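Local coordinates for protein soluble lytic transglycosylase B3 (Pseudomonas aeruginosa, PDB 5ANZ) that probably cleaves the glycan strands of peptidoglycan as a lytic transglycosylase in cell-wall turnover, and carries a bound calcium ion, at residues 106-111 with 144-149; 137-142 with 338-343; 245-250 with 321-326; 251-256 with 314-319; 268-273 with 300-305. All coordinates share one frame; numbering follows the deposited sequence.

All five contacts lie in the lytic transglycosylase domain. From the N terminus, helix 106-118 meets the end of helix 134-145 in interaction 1, which closes a short, largely helical loop. Helix 134-145 then meets helix 330-343 in interaction 2, which closes the longest loop. Interactions 1 and 2 cross along the chain and touch through Tyr147. Inside that longest loop the others nest in turn. Interaction 3 joins the turn after helix 231-244 to helix 318-324, interaction 4 pairs strands 254-258 and 313-316, and interaction 5 lays 268-273 against strand 300-304. Interactions 4 and 5 share one antiparallel sheet, and helix 318-324 links that sheet to the helices.

Interaction 1 of 5, residues 106-111 with 144-149; sequences PLRVRQ and ESNYGS
Tyr147 sends its phenol to helix 106-118, where OH donates to Arg108 O at 2.8 Å. The hydroxyl stands above the carbonyl plane, 39° out of it. Arg108 CG lies 3.4 Å from the same Tyr147 OH, while Gln111 CB packs 3.7 Å from Tyr147 CE2. The second polar link is weak: Arg108 NE donates to Asn146 OD1 at 3.3 Å with a bent N-H...O angle of 135°. Arg108 has a firmer hold through NH1, which donates to Ala103 O. Asn146 ND2 donates to Ser149 OG at 2.9 Å, within its own turn. Gln111 OE1 and Asn146 OD1 are both acceptors and only lie near each other. Asn146 has positive phi and starts a type I' turn that carries the chain off the helix. Ser145 OG accepts from Gly148 N, an ST motif, and is also bonded to Gln204 O. The contact thus ties the start of helix 106-118 to the end of helix 134-145, with helix 330-343 touching both Arg108 and Tyr147.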
# COMPACT_ATOMS: atom_id res chain seq x y z
N PRO A 106 14.98 -11.97 -5.59
CA PRO A 106 15.31 -12.23 -7.00
C PRO A 106 14.26 -13.11 -7.69
O PRO A 106 14.06 -13.00 -8.88
CB PRO A 106 16.66 -12.96 -6.92
CG PRO A 106 17.26 -12.47 -5.64
CD PRO A 106 16.11 -12.26 -4.69
N LEU A 107 13.61 -13.99 -6.94
CA LEU A 107 12.59 -14.82 -7.55
C LEU A 107 11.40 -13.97 -8.04
O LEU A 107 10.84 -14.23 -9.11
CB LEU A 107 12.13 -15.90 -6.57
CG LEU A 107 13.29 -16.81 -6.16
CD1 LEU A 107 12.93 -17.66 -4.94
CD2 LEU A 107 13.72 -17.70 -7.33
N ARG A 108 11.03 -12.94 -7.28
CA ARG A 108 9.93 -12.07 -7.70
C ARG A 108 10.37 -11.18 -8.86
O ARG A 108 9.59 -10.89 -9.77
CB ARG A 108 9.40 -11.21 -6.56
CG ARG A 108 8.20 -10.32 -6.99
CD ARG A 108 7.41 -9.72 -5.81
NE ARG A 108 6.71 -10.75 -5.04
CZ ARG A 108 7.14 -11.26 -3.89
NH1 ARG A 108 8.26 -10.81 -3.34
NH2 ARG A 108 6.45 -12.22 -3.28
N VAL A 109 11.62 -10.73 -8.83
CA VAL A 109 12.13 -9.92 -9.94
C VAL A 109 12.10 -10.73 -11.22
O VAL A 109 11.59 -10.28 -12.25
CB VAL A 109 13.58 -9.43 -9.68
CG1 VAL A 109 14.14 -8.68 -10.88
CG2 VAL A 109 13.65 -8.59 -8.40
N ARG A 110 12.64 -11.94 -11.18
CA ARG A 110 12.69 -12.71 -12.41
C ARG A 110 11.29 -13.11 -12.88
O ARG A 110 11.05 -13.14 -14.08
CB ARG A 110 13.58 -13.94 -12.27
CG ARG A 110 13.06 -15.03 -11.38
CD ARG A 110 14.07 -16.18 -11.37
NE ARG A 110 13.48 -17.39 -10.83
CZ ARG A 110 14.10 -18.57 -10.81
NH1 ARG A 110 15.32 -18.69 -11.31
NH2 ARG A 110 13.48 -19.62 -10.29
N GLN A 111 10.36 -13.35 -11.95
CA GLN A 111 9.00 -13.71 -12.39
C GLN A 111 8.35 -12.52 -13.09
O GLN A 111 7.63 -12.70 -14.08
CB GLN A 111 8.12 -14.17 -11.22
CG GLN A 111 8.34 -15.59 -10.73
CD GLN A 111 7.45 -15.94 -9.55
OE1 GLN A 111 7.00 -15.06 -8.80
NE2 GLN A 111 7.19 -17.23 -9.36
N GLU A 144 0.92 -7.05 -5.25
CA GLU A 144 -0.45 -7.27 -4.79
C GLU A 144 -0.82 -8.73 -4.71
O GLU A 144 -1.45 -9.15 -3.73
CB GLU A 144 -1.45 -6.53 -5.69
CG GLU A 144 -1.38 -5.03 -5.50
CD GLU A 144 -1.82 -4.61 -4.10
OE1 GLU A 144 -2.71 -5.29 -3.55
OE2 GLU A 144 -1.27 -3.64 -3.55
N SER A 145 -0.44 -9.53 -5.71
CA SER A 145 -0.86 -10.94 -5.73
C SER A 145 0.19 -11.89 -6.28
O SER A 145 -0.13 -12.99 -6.70
CB SER A 145 -2.14 -11.09 -6.55
OG SER A 145 -1.90 -10.85 -7.93
N ASN A 146 1.46 -11.46 -6.30
CA ASN A 146 2.50 -12.28 -6.92
C ASN A 146 2.14 -12.65 -8.36
O ASN A 146 2.26 -13.80 -8.76
CB ASN A 146 2.75 -13.54 -6.10
CG ASN A 146 4.15 -14.07 -6.29
OD1 ASN A 146 5.10 -13.30 -6.47
ND2 ASN A 146 4.29 -15.39 -6.29
N TYR A 147 1.69 -11.66 -9.12
CA TYR A 147 1.35 -11.81 -10.53
C TYR A 147 0.20 -12.81 -10.71
O TYR A 147 0.17 -13.57 -11.68
CB TYR A 147 2.57 -12.24 -11.35
CG TYR A 147 3.83 -11.46 -11.00
CD1 TYR A 147 4.00 -10.16 -11.42
CD2 TYR A 147 4.87 -12.06 -10.30
CE1 TYR A 147 5.14 -9.45 -11.13
CE2 TYR A 147 6.03 -11.35 -9.99
CZ TYR A 147 6.16 -10.05 -10.41
OH TYR A 147 7.30 -9.37 -10.11
N GLY A 148 -0.71 -12.79 -9.74
CA GLY A 148 -1.90 -13.63 -9.79
C GLY A 148 -1.82 -14.99 -9.12
O GLY A 148 -2.79 -15.75 -9.14
N SER A 149 -0.68 -15.33 -8.51
CA SER A 149 -0.57 -16.64 -7.88
C SER A 149 -1.03 -16.65 -6.41
O SER A 149 -1.23 -17.72 -5.83
CB SER A 149 0.87 -17.14 -7.97
OG SER A 149 1.70 -16.45 -7.06

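Interaction 2 of 5, residues 137-142 with 338-343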
# COMPACT_ATOMS: atom_id res chain seq x y z
N VAL A 137 3.03 -1.13 -13.71
CA VAL A 137 1.86 -2.02 -13.69
C VAL A 137 2.26 -3.42 -13.23
O VAL A 137 1.62 -4.01 -12.35
CB VAL A 137 1.20 -2.10 -15.07
CG1 VAL A 137 0.05 -3.11 -15.08
CG2 VAL A 137 0.66 -0.73 -15.48
N VAL A 138 3.33 -3.96 -13.80
CA VAL A 138 3.75 -5.30 -13.43
C VAL A 138 4.30 -5.34 -12.00
O VAL A 138 4.09 -6.31 -11.28
CB VAL A 138 4.78 -5.86 -14.44
CG1 VAL A 138 5.43 -7.16 -13.93
CG2 VAL A 138 4.07 -6.12 -15.80
N ALA A 139 4.96 -4.27 -11.55
CA ALA A 139 5.44 -4.26 -10.17
C ALA A 139 4.28 -4.29 -9.18
O ALA A 139 4.34 -4.97 -8.17
CB ALA A 139 6.34 -3.04 -9.92
N ILE A 140 3.22 -3.54 -9.47
CA ILE A 140 2.05 -3.53 -8.58
C ILE A 140 1.44 -4.94 -8.54
O ILE A 140 1.08 -5.45 -7.48
CB ILE A 140 1.01 -2.49 -9.05
CG1 ILE A 140 1.50 -1.05 -8.84
CG2 ILE A 140 -0.35 -2.73 -8.32
CD1 ILE A 140 1.35 -0.46 -7.43
N TRP A 141 1.33 -5.54 -9.72
CA TRP A 141 0.79 -6.88 -9.86
C TRP A 141 1.60 -7.87 -9.02
O TRP A 141 1.06 -8.74 -8.34
CB TRP A 141 0.83 -7.26 -11.33
CG TRP A 141 0.07 -8.48 -11.77
CD1 TRP A 141 -1.02 -9.07 -11.18
CD2 TRP A 141 0.34 -9.22 -12.96
NE1 TRP A 141 -1.44 -10.14 -11.95
CE2 TRP A 141 -0.62 -10.25 -13.04
CE3 TRP A 141 1.29 -9.10 -13.98
CZ2 TRP A 141 -0.64 -11.16 -14.10
CZ3 TRP A 141 1.26 -9.99 -15.03
CH2 TRP A 141 0.31 -11.01 -15.08
N GLY A 142 2.92 -7.74 -9.07
CA GLY A 142 3.79 -8.58 -8.24
C GLY A 142 3.57 -8.36 -6.75
O GLY A 142 3.51 -9.31 -5.98
N LEU A 338 11.13 0.27 -6.38
CA LEU A 338 12.37 -0.50 -6.53
C LEU A 338 12.17 -1.80 -7.31
O LEU A 338 13.07 -2.24 -8.04
CB LEU A 338 12.98 -0.82 -5.16
CG LEU A 338 13.48 0.39 -4.36
CD1 LEU A 338 13.80 -0.03 -2.93
CD2 LEU A 338 14.72 1.02 -5.03
N LEU A 339 11.01 -2.43 -7.16
CA LEU A 339 10.74 -3.63 -7.95
C LEU A 339 10.65 -3.28 -9.45
O LEU A 339 11.21 -3.96 -10.30
CB LEU A 339 9.46 -4.31 -7.49
CG LEU A 339 9.08 -5.58 -8.25
CD1 LEU A 339 10.19 -6.65 -8.19
CD2 LEU A 339 7.79 -6.14 -7.66
N ALA A 340 9.91 -2.21 -9.75
CA ALA A 340 9.82 -1.77 -11.14
C ALA A 340 11.20 -1.47 -11.69
O ALA A 340 11.54 -1.89 -12.79
CB ALA A 340 8.93 -0.53 -11.25
N ASP A 341 12.02 -0.77 -10.90
CA ASP A 341 13.40 -0.50 -11.32
C ASP A 341 14.22 -1.78 -11.53
O ASP A 341 15.05 -1.88 -12.44
CB ASP A 341 14.13 0.36 -10.28
CG ASP A 341 13.60 1.78 -10.19
OD1 ASP A 341 12.77 2.19 -11.04
OD2 ASP A 341 14.07 2.51 -9.28
N SER A 342 13.99 -2.76 -10.66
CA SER A 342 14.74 -4.02 -10.72
C SER A 342 14.54 -4.78 -12.03
O SER A 342 15.41 -5.51 -12.48
CB SER A 342 14.35 -4.92 -9.56
OG SER A 342 14.66 -4.35 -8.30
N PHE A 343 13.37 -4.63 -12.64
CA PHE A 343 13.13 -5.36 -13.88
C PHE A 343 14.14 -4.97 -14.96
O PHE A 343 14.46 -5.77 -15.82
CB PHE A 343 11.71 -5.11 -14.41
CG PHE A 343 10.62 -5.57 -13.48
CD1 PHE A 343 10.76 -6.70 -12.68
CD2 PHE A 343 9.41 -4.87 -13.43
CE1 PHE A 343 9.74 -7.11 -11.83
CE2 PHE A 343 8.36 -5.26 -12.57
CZ PHE A 343 8.52 -6.38 -11.78
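Ala139 points its CB at helix 330-343 and meets three residues there. Its CB is 3.8 Å from Ala340 CB and 4.1 Å from Leu339 CG. The small Ala139 and Ala340 side chains let the backbones come near, with Ala139 CA and Ala340 CA 5.1 Å apart. Leu339 CD2 rests 3.7 Å from Ala139 O, near Gly142, which has no side chain. Phe343 brings its CE2 corner, with Ala139 N at the ring edge and near its plane. Val138 CG1 also meets CE2 of Phe343, at 3.7 Å. The ring of Phe343 lies with one face under Leu339 O, one turn earlier in its own helix. Further out, Leu116 of helix 106-118 touches both Val138 and Phe343, and Tyr147 packs on the same two residues. Phe343 O accepts from Gln113 NE2. No hydrogen bond joins the two segments. The axes are 8.5 Å apart at an angle of 121°, and the helices pack through small residues in the buried helical core of a lysozyme-like domain.

Interaction 3 of 5, residues 245-250 with 321-326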
# COMPACT_ATOMS: atom_id res chain seq x y z
N SER A 245 -4.93 7.87 -10.34
CA SER A 245 -4.19 8.27 -9.15
C SER A 245 -3.07 9.25 -9.46
O SER A 245 -2.36 9.68 -8.54
CB SER A 245 -3.60 7.04 -8.44
OG SER A 245 -4.63 6.16 -7.97
N GLY A 246 -2.91 9.60 -10.74
CA GLY A 246 -2.02 10.69 -11.13
C GLY A 246 -0.73 10.30 -11.84
O GLY A 246 0.14 11.16 -12.06
N TRP A 247 -0.59 9.04 -12.23
CA TRP A 247 0.63 8.60 -12.92
C TRP A 247 1.00 9.45 -14.12
O TRP A 247 0.17 9.71 -15.01
CB TRP A 247 0.48 7.15 -13.41
CG TRP A 247 1.82 6.53 -13.73
CD1 TRP A 247 2.44 6.47 -14.95
CD2 TRP A 247 2.70 5.93 -12.79
NE1 TRP A 247 3.67 5.85 -14.82
CE2 TRP A 247 3.85 5.51 -13.50
CE3 TRP A 247 2.65 5.71 -11.41
CZ2 TRP A 247 4.92 4.88 -12.88
CZ3 TRP A 247 3.71 5.08 -10.79
CH2 TRP A 247 4.84 4.67 -11.53
N ILE A 248 2.26 9.86 -14.16
CA ILE A 248 2.82 10.52 -15.33
C ILE A 248 3.79 9.56 -16.00
O ILE A 248 4.83 9.24 -15.42
CB ILE A 248 3.54 11.80 -14.96
CG1 ILE A 248 2.57 12.76 -14.27
CG2 ILE A 248 4.15 12.42 -16.21
CD1 ILE A 248 3.27 13.81 -13.41
N ALA A 249 3.46 9.12 -17.20
CA ALA A 249 4.28 8.15 -17.92
C ALA A 249 5.72 8.61 -18.07
O ALA A 249 5.99 9.74 -18.52
CB ALA A 249 3.67 7.87 -19.29
N GLY A 250 6.65 7.72 -17.72
CA GLY A 250 8.05 7.97 -17.96
C GLY A 250 8.72 8.76 -16.86
O GLY A 250 9.94 8.90 -16.87
N ARG A 321 3.43 9.25 -4.98
CA ARG A 321 2.13 9.56 -4.41
C ARG A 321 1.02 8.75 -5.06
O ARG A 321 0.05 8.37 -4.40
CB ARG A 321 1.84 11.06 -4.52
CG ARG A 321 2.88 11.93 -3.81
CD ARG A 321 2.57 13.42 -3.99
NE ARG A 321 1.32 13.80 -3.34
CZ ARG A 321 0.69 14.96 -3.53
NH1 ARG A 321 1.18 15.87 -4.36
NH2 ARG A 321 -0.45 15.21 -2.88
N ALA A 322 1.14 8.50 -6.36
CA ALA A 322 0.14 7.68 -7.06
C ALA A 322 0.12 6.25 -6.52
O ALA A 322 -0.94 5.65 -6.33
CB ALA A 322 0.42 7.67 -8.57
N ILE A 323 1.30 5.70 -6.29
CA ILE A 323 1.38 4.35 -5.76
C ILE A 323 0.77 4.29 -4.36
O ILE A 323 0.13 3.32 -3.99
CB ILE A 323 2.84 3.88 -5.72
CG1 ILE A 323 3.40 3.85 -7.14
CG2 ILE A 323 2.92 2.51 -5.02
CD1 ILE A 323 4.93 3.79 -7.18
N LEU A 324 0.93 5.36 -3.58
CA LEU A 324 0.37 5.38 -2.23
C LEU A 324 -1.15 5.29 -2.22
O LEU A 324 -1.76 4.88 -1.22
CB LEU A 324 0.83 6.65 -1.50
CG LEU A 324 2.28 6.68 -1.05
CD1 LEU A 324 2.60 8.07 -0.51
CD2 LEU A 324 2.51 5.65 0.02
N LYS A 325 -1.78 5.66 -3.32
CA LYS A 325 -3.23 5.58 -3.39
C LYS A 325 -3.65 4.12 -3.55
O LYS A 325 -4.80 3.76 -3.31
CB LYS A 325 -3.77 6.45 -4.54
CG LYS A 325 -3.48 7.93 -4.37
CD LYS A 325 -4.17 8.74 -5.44
CE LYS A 325 -4.09 10.24 -5.16
NZ LYS A 325 -2.79 10.83 -5.55
N TYR A 326 -2.71 3.26 -3.95
CA TYR A 326 -2.98 1.84 -4.12
C TYR A 326 -2.86 1.16 -2.76
O TYR A 326 -3.70 0.32 -2.38
CB TYR A 326 -2.00 1.22 -5.16
CG TYR A 326 -2.59 0.07 -5.96
CD1 TYR A 326 -2.88 -1.13 -5.35
CD2 TYR A 326 -2.87 0.20 -7.32
CE1 TYR A 326 -3.44 -2.17 -6.06
CE2 TYR A 326 -3.44 -0.85 -8.05
CZ TYR A 326 -3.71 -2.03 -7.40
OH TYR A 326 -4.25 -3.09 -8.09
O HOH W 1 -2.66 3.92 -7.51
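Two groups grip Ser245 OG: water 1 donates to it at 3.0 Å, and it is hydrogen-bonded to Tyr241 O. The same water donates to Ala322 O at 2.7 Å and so bridges the two segments. Ser245 O is also engaged. Lys325 NZ donates to it at 3.2 Å, tilted 28° from the carbonyl plane, and Ala322 CA makes a CA-H...O contact with it. The aliphatic part of Lys325 packs on Ser245, with CD only 3.5 Å from Ser245 CB, a tight carbon contact. The chain then bends at its last torsion, chi4 80°, and this places NZ at the carbonyl. Gly246 ends helix 231-244 with positive phi in a Schellman motif, and the chain turns there toward Trp247. Ala322 CB packs against this turn, 3.4 Å from Ser245 O. It also lies at the edge of the Trp247 indole, 4.1 Å from CE3. Ile323 CG1 meets the same edge at CZ3, 3.9 Å away and in plane, and the two side chains lie side by side, pointing the same way. Trp247 NE1 donates to Asp133 OD2, which fixes the indole from the far end. Tyr326, which binds N-acetylglucosamine in another structure of this protein, follows Lys325. Its ring packs edge-to-face with Tyr241 and its OH is bonded to Thr205 O.

Interaction 4 of 5, residues 251-256 with 314-319; sequences QPWGFE and FLVLHN
Backbone bonds between Phe255 and Leu315 set the register: Phe255 N donates to Leu315 O at 3.0 Å and Leu315 N to Phe255 O at 2.9 Å. Non-hydrogen-bonded pairs flank them, Gly254 with Val316 and Glu256 with Phe314. Leu317 N continues the pairing with a nearly straight bond of 2.8 Å to Trp253 O. At Gly254 the strands come very close, its CA 3.1 Å from Leu315 O.

Side-chain and water bonds hold the other end. Asn319 ND2 donates to Gln251 O at 2.9 Å from above the carbonyl plane, 43° out of it, while Asn319 OD1 accepts from Ile248 N. Water 2 donates to Gln251 OE1 and Pro252 O and accepts from Asn319 N, so the first turn of helix 318-324 is stitched to the loop.

Apolar contacts fill both faces. Phe255 CG lies between its backbone N and carbonyl carbon, chi1 44°, and the ring meets Leu315 CB and Leu317 CD1 obliquely, the latter 4.1 Å from CE2. On the face carrying Phe314 and Val316, the Trp253 indole brings its edge to Phe314 CD2 and Val316 CG1. Phe314 CE2 rests 3.8 Å from Glu256 CB; the Glu256 carboxylate itself accepts from Val350 N and Gly351 N.

This is an antiparallel strand pair inside a five-stranded sheet, with strand 313-316 leading through Leu317, at the N-cap position, into helix 318-324.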
# COMPACT_ATOMS: atom_id res chain seq x y z
N GLN A 251 7.95 9.30 -15.91
CA GLN A 251 8.55 10.07 -14.82
C GLN A 251 8.97 9.09 -13.72
O GLN A 251 8.25 8.15 -13.42
CB GLN A 251 7.56 11.11 -14.29
CG GLN A 251 8.22 12.27 -13.55
CD GLN A 251 7.23 13.34 -13.14
OE1 GLN A 251 6.68 13.30 -12.04
NE2 GLN A 251 6.99 14.30 -14.03
N PRO A 252 10.15 9.29 -13.13
CA PRO A 252 10.54 8.37 -12.05
C PRO A 252 9.65 8.52 -10.81
O PRO A 252 9.18 9.62 -10.51
CB PRO A 252 12.00 8.77 -11.73
CG PRO A 252 12.19 10.13 -12.32
CD PRO A 252 11.22 10.25 -13.48
N TRP A 253 9.42 7.41 -10.12
CA TRP A 253 8.72 7.47 -8.83
C TRP A 253 9.56 8.22 -7.82
O TRP A 253 9.05 8.84 -6.88
CB TRP A 253 8.41 6.06 -8.33
CG TRP A 253 9.63 5.21 -8.20
CD1 TRP A 253 10.14 4.35 -9.14
CD2 TRP A 253 10.51 5.16 -7.08
NE1 TRP A 253 11.28 3.75 -8.65
CE2 TRP A 253 11.53 4.23 -7.40
CE3 TRP A 253 10.53 5.79 -5.83
CZ2 TRP A 253 12.56 3.94 -6.50
CZ3 TRP A 253 11.54 5.50 -4.95
CH2 TRP A 253 12.55 4.57 -5.29
N GLY A 254 10.87 8.15 -8.00
CA GLY A 254 11.79 8.74 -7.06
C GLY A 254 13.13 8.08 -7.24
O GLY A 254 13.33 7.27 -8.15
N PHE A 255 14.07 8.45 -6.39
CA PHE A 255 15.40 7.89 -6.51
C PHE A 255 16.18 8.11 -5.23
O PHE A 255 15.88 9.01 -4.44
CB PHE A 255 16.14 8.51 -7.71
CG PHE A 255 15.97 10.01 -7.82
CD1 PHE A 255 16.78 10.87 -7.11
CD2 PHE A 255 14.99 10.54 -8.64
CE1 PHE A 255 16.62 12.24 -7.21
CE2 PHE A 255 14.82 11.90 -8.74
CZ PHE A 255 15.64 12.75 -8.02
N GLU A 256 17.22 7.30 -5.02
CA GLU A 256 18.07 7.47 -3.86
C GLU A 256 18.94 8.70 -3.96
O GLU A 256 19.39 9.06 -5.05
CB GLU A 256 18.94 6.22 -3.67
CG GLU A 256 19.71 6.24 -2.37
CD GLU A 256 20.51 4.98 -2.15
OE1 GLU A 256 20.56 4.13 -3.07
OE2 GLU A 256 21.07 4.85 -1.04
N PHE A 314 15.73 8.94 0.11
CA PHE A 314 15.16 8.98 -1.23
C PHE A 314 14.42 10.29 -1.43
O PHE A 314 13.80 10.79 -0.50
CB PHE A 314 14.18 7.82 -1.42
CG PHE A 314 14.81 6.47 -1.27
CD1 PHE A 314 14.93 5.88 -0.03
CD2 PHE A 314 15.29 5.80 -2.37
CE1 PHE A 314 15.52 4.63 0.11
CE2 PHE A 314 15.89 4.54 -2.24
CZ PHE A 314 16.00 3.96 -0.99
N LEU A 315 14.48 10.85 -2.64
CA LEU A 315 13.52 11.89 -3.00
C LEU A 315 12.40 11.19 -3.74
O LEU A 315 12.66 10.43 -4.66
CB LEU A 315 14.14 12.97 -3.88
CG LEU A 315 15.06 13.92 -3.13
CD1 LEU A 315 15.64 14.95 -4.08
CD2 LEU A 315 14.27 14.60 -2.01
N VAL A 316 11.15 11.44 -3.34
CA VAL A 316 10.04 10.76 -4.00
C VAL A 316 9.11 11.78 -4.66
O VAL A 316 8.84 12.85 -4.12
CB VAL A 316 9.27 9.86 -3.04
CG1 VAL A 316 10.19 8.75 -2.52
CG2 VAL A 316 8.67 10.64 -1.87
N LEU A 317 8.70 11.43 -5.87
CA LEU A 317 8.01 12.37 -6.74
C LEU A 317 6.54 12.00 -6.83
O LEU A 317 6.05 11.15 -6.10
CB LEU A 317 8.64 12.38 -8.13
CG LEU A 317 9.90 13.24 -8.32
CD1 LEU A 317 11.03 12.69 -7.50
CD2 LEU A 317 10.28 13.34 -9.80
N HIS A 318 5.85 12.68 -7.73
CA HIS A 318 4.41 12.53 -7.87
C HIS A 318 3.98 11.08 -8.07
O HIS A 318 2.98 10.66 -7.50
CB HIS A 318 3.92 13.39 -9.04
CG HIS A 318 2.44 13.58 -9.06
ND1 HIS A 318 1.75 14.20 -8.04
CD2 HIS A 318 1.51 13.24 -9.98
CE1 HIS A 318 0.46 14.23 -8.33
NE2 HIS A 318 0.29 13.65 -9.50
N ASN A 319 4.74 10.32 -8.86
CA ASN A 319 4.33 8.94 -9.13
C ASN A 319 4.40 8.06 -7.88
O ASN A 319 3.67 7.08 -7.76
CB ASN A 319 5.16 8.34 -10.27
CG ASN A 319 4.71 8.83 -11.65
OD1 ASN A 319 3.67 9.47 -11.79
ND2 ASN A 319 5.49 8.51 -12.67
O HOH W 2 6.81 11.09 -10.63

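Interaction 5 of 5, residues 268-273 with 300-305; sequences AELTIR and QASLLL
Ser302 places its CB against Leu270 CD1, 3.8 Å away, and its OG against the turn made by Glu269 to Ile272. OG lies 2.7 Å from Ile272 O and 3.1 Å from Leu270 O. OG is anti to the carbonyl carbon, chi1 -60°, which places it close to both carbonyls. Arg273 CG lies 3.2 Å from Ser302 OG. Water 3 accepts from Leu303 N at 2.8 Å and also lies within bonding distance of Ile272 O. The turn is type I, closed by Ile272 N to Glu269 O.

Between the two segments the backbones meet through CA-H...O contacts; regular pairing begins with Lys274, which bonds to Ala301. Ala268 CA reaches Leu303 O at 3.3 Å, and Arg273 CA reaches Ala301 O at the same distance with a straighter approach. Ala268 CB also packs on Leu303 CD2, 3.9 Å away, and near Leu305 CD1.

Glu269 points away from strand 300-304 and forms salt bridges to Arg391 and Arg395 of helix 388-401. The 268-273 turn thus lies between that helix and strand 300-304, which pairs on its other side with strand 313-316, and it leads into the edge strand 274-275.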
# COMPACT_ATOMS: atom_id res chain seq x y z
N ALA A 268 11.88 15.68 6.31
CA ALA A 268 11.48 14.37 5.82
C ALA A 268 10.02 14.06 6.15
O ALA A 268 9.73 13.34 7.11
CB ALA A 268 12.40 13.30 6.39
N GLU A 269 9.12 14.61 5.36
CA GLU A 269 7.68 14.45 5.54
C GLU A 269 7.01 14.52 4.19
O GLU A 269 7.31 15.41 3.40
CB GLU A 269 7.10 15.56 6.45
CG GLU A 269 7.37 15.40 7.93
CD GLU A 269 6.52 14.32 8.57
OE1 GLU A 269 5.40 14.04 8.08
OE2 GLU A 269 6.98 13.73 9.57
N LEU A 270 6.09 13.60 3.92
CA LEU A 270 5.46 13.56 2.60
C LEU A 270 4.64 14.81 2.31
O LEU A 270 4.41 15.15 1.15
CB LEU A 270 4.58 12.31 2.45
CG LEU A 270 5.31 11.00 2.13
CD1 LEU A 270 6.38 11.23 1.07
CD2 LEU A 270 5.93 10.38 3.37
N THR A 271 4.22 15.50 3.37
CA THR A 271 3.47 16.75 3.23
C THR A 271 4.38 17.94 2.91
O THR A 271 3.90 19.03 2.60
CB THR A 271 2.71 17.09 4.52
OG1 THR A 271 3.63 17.12 5.61
CG2 THR A 271 1.63 16.06 4.78
N ILE A 272 5.68 17.73 3.03
CA ILE A 272 6.65 18.76 2.65
C ILE A 272 7.14 18.42 1.25
O ILE A 272 7.74 17.37 1.02
CB ILE A 272 7.84 18.85 3.63
CG1 ILE A 272 7.35 19.25 5.03
CG2 ILE A 272 8.88 19.85 3.12
CD1 ILE A 272 8.47 19.45 6.03
N ARG A 273 6.84 19.29 0.29
CA ARG A 273 7.28 19.09 -1.08
C ARG A 273 8.05 20.31 -1.58
O ARG A 273 7.69 21.45 -1.30
CB ARG A 273 6.10 18.77 -1.99
CG ARG A 273 5.43 17.46 -1.64
CD ARG A 273 4.44 17.01 -2.71
NE ARG A 273 3.21 17.79 -2.68
CZ ARG A 273 2.17 17.52 -1.90
NH1 ARG A 273 2.22 16.48 -1.07
NH2 ARG A 273 1.09 18.28 -1.94
N GLN A 300 8.07 18.56 -8.08
CA GLN A 300 7.93 18.57 -6.64
C GLN A 300 8.31 17.22 -6.05
O GLN A 300 7.90 16.17 -6.56
CB GLN A 300 6.50 18.93 -6.23
CG GLN A 300 6.08 20.33 -6.61
CD GLN A 300 6.77 21.39 -5.78
OE1 GLN A 300 7.07 21.17 -4.61
NE2 GLN A 300 7.01 22.54 -6.37
N ALA A 301 9.11 17.24 -4.99
CA ALA A 301 9.51 15.98 -4.37
C ALA A 301 9.56 16.10 -2.85
O ALA A 301 9.74 17.19 -2.31
CB ALA A 301 10.87 15.54 -4.92
N SER A 302 9.41 14.97 -2.17
CA SER A 302 9.52 14.86 -0.72
C SER A 302 10.69 13.97 -0.37
O SER A 302 11.06 13.08 -1.16
CB SER A 302 8.25 14.30 -0.10
OG SER A 302 7.13 15.12 -0.39
N LEU A 303 11.26 14.19 0.81
CA LEU A 303 12.36 13.37 1.32
C LEU A 303 11.86 12.21 2.18
O LEU A 303 11.14 12.42 3.17
CB LEU A 303 13.33 14.24 2.13
CG LEU A 303 14.39 13.48 2.94
CD1 LEU A 303 15.34 12.77 2.00
CD2 LEU A 303 15.14 14.46 3.84
N LEU A 304 12.22 10.99 1.79
CA LEU A 304 11.87 9.80 2.54
C LEU A 304 13.09 9.15 3.20
O LEU A 304 14.10 8.88 2.54
CB LEU A 304 11.18 8.80 1.61
CG LEU A 304 10.71 7.45 2.16
CD1 LEU A 304 9.51 7.60 3.08
CD2 LEU A 304 10.37 6.55 0.99
N LEU A 305 13.01 8.93 4.51
CA LEU A 305 14.06 8.25 5.27
C LEU A 305 13.51 7.01 5.98
O LEU A 305 13.17 7.09 7.16
CB LEU A 305 14.67 9.18 6.32
CG LEU A 305 15.55 10.36 5.93
CD1 LEU A 305 15.82 11.23 7.15
CD2 LEU A 305 16.86 9.85 5.35
O HOH W 3 10.06 16.30 2.28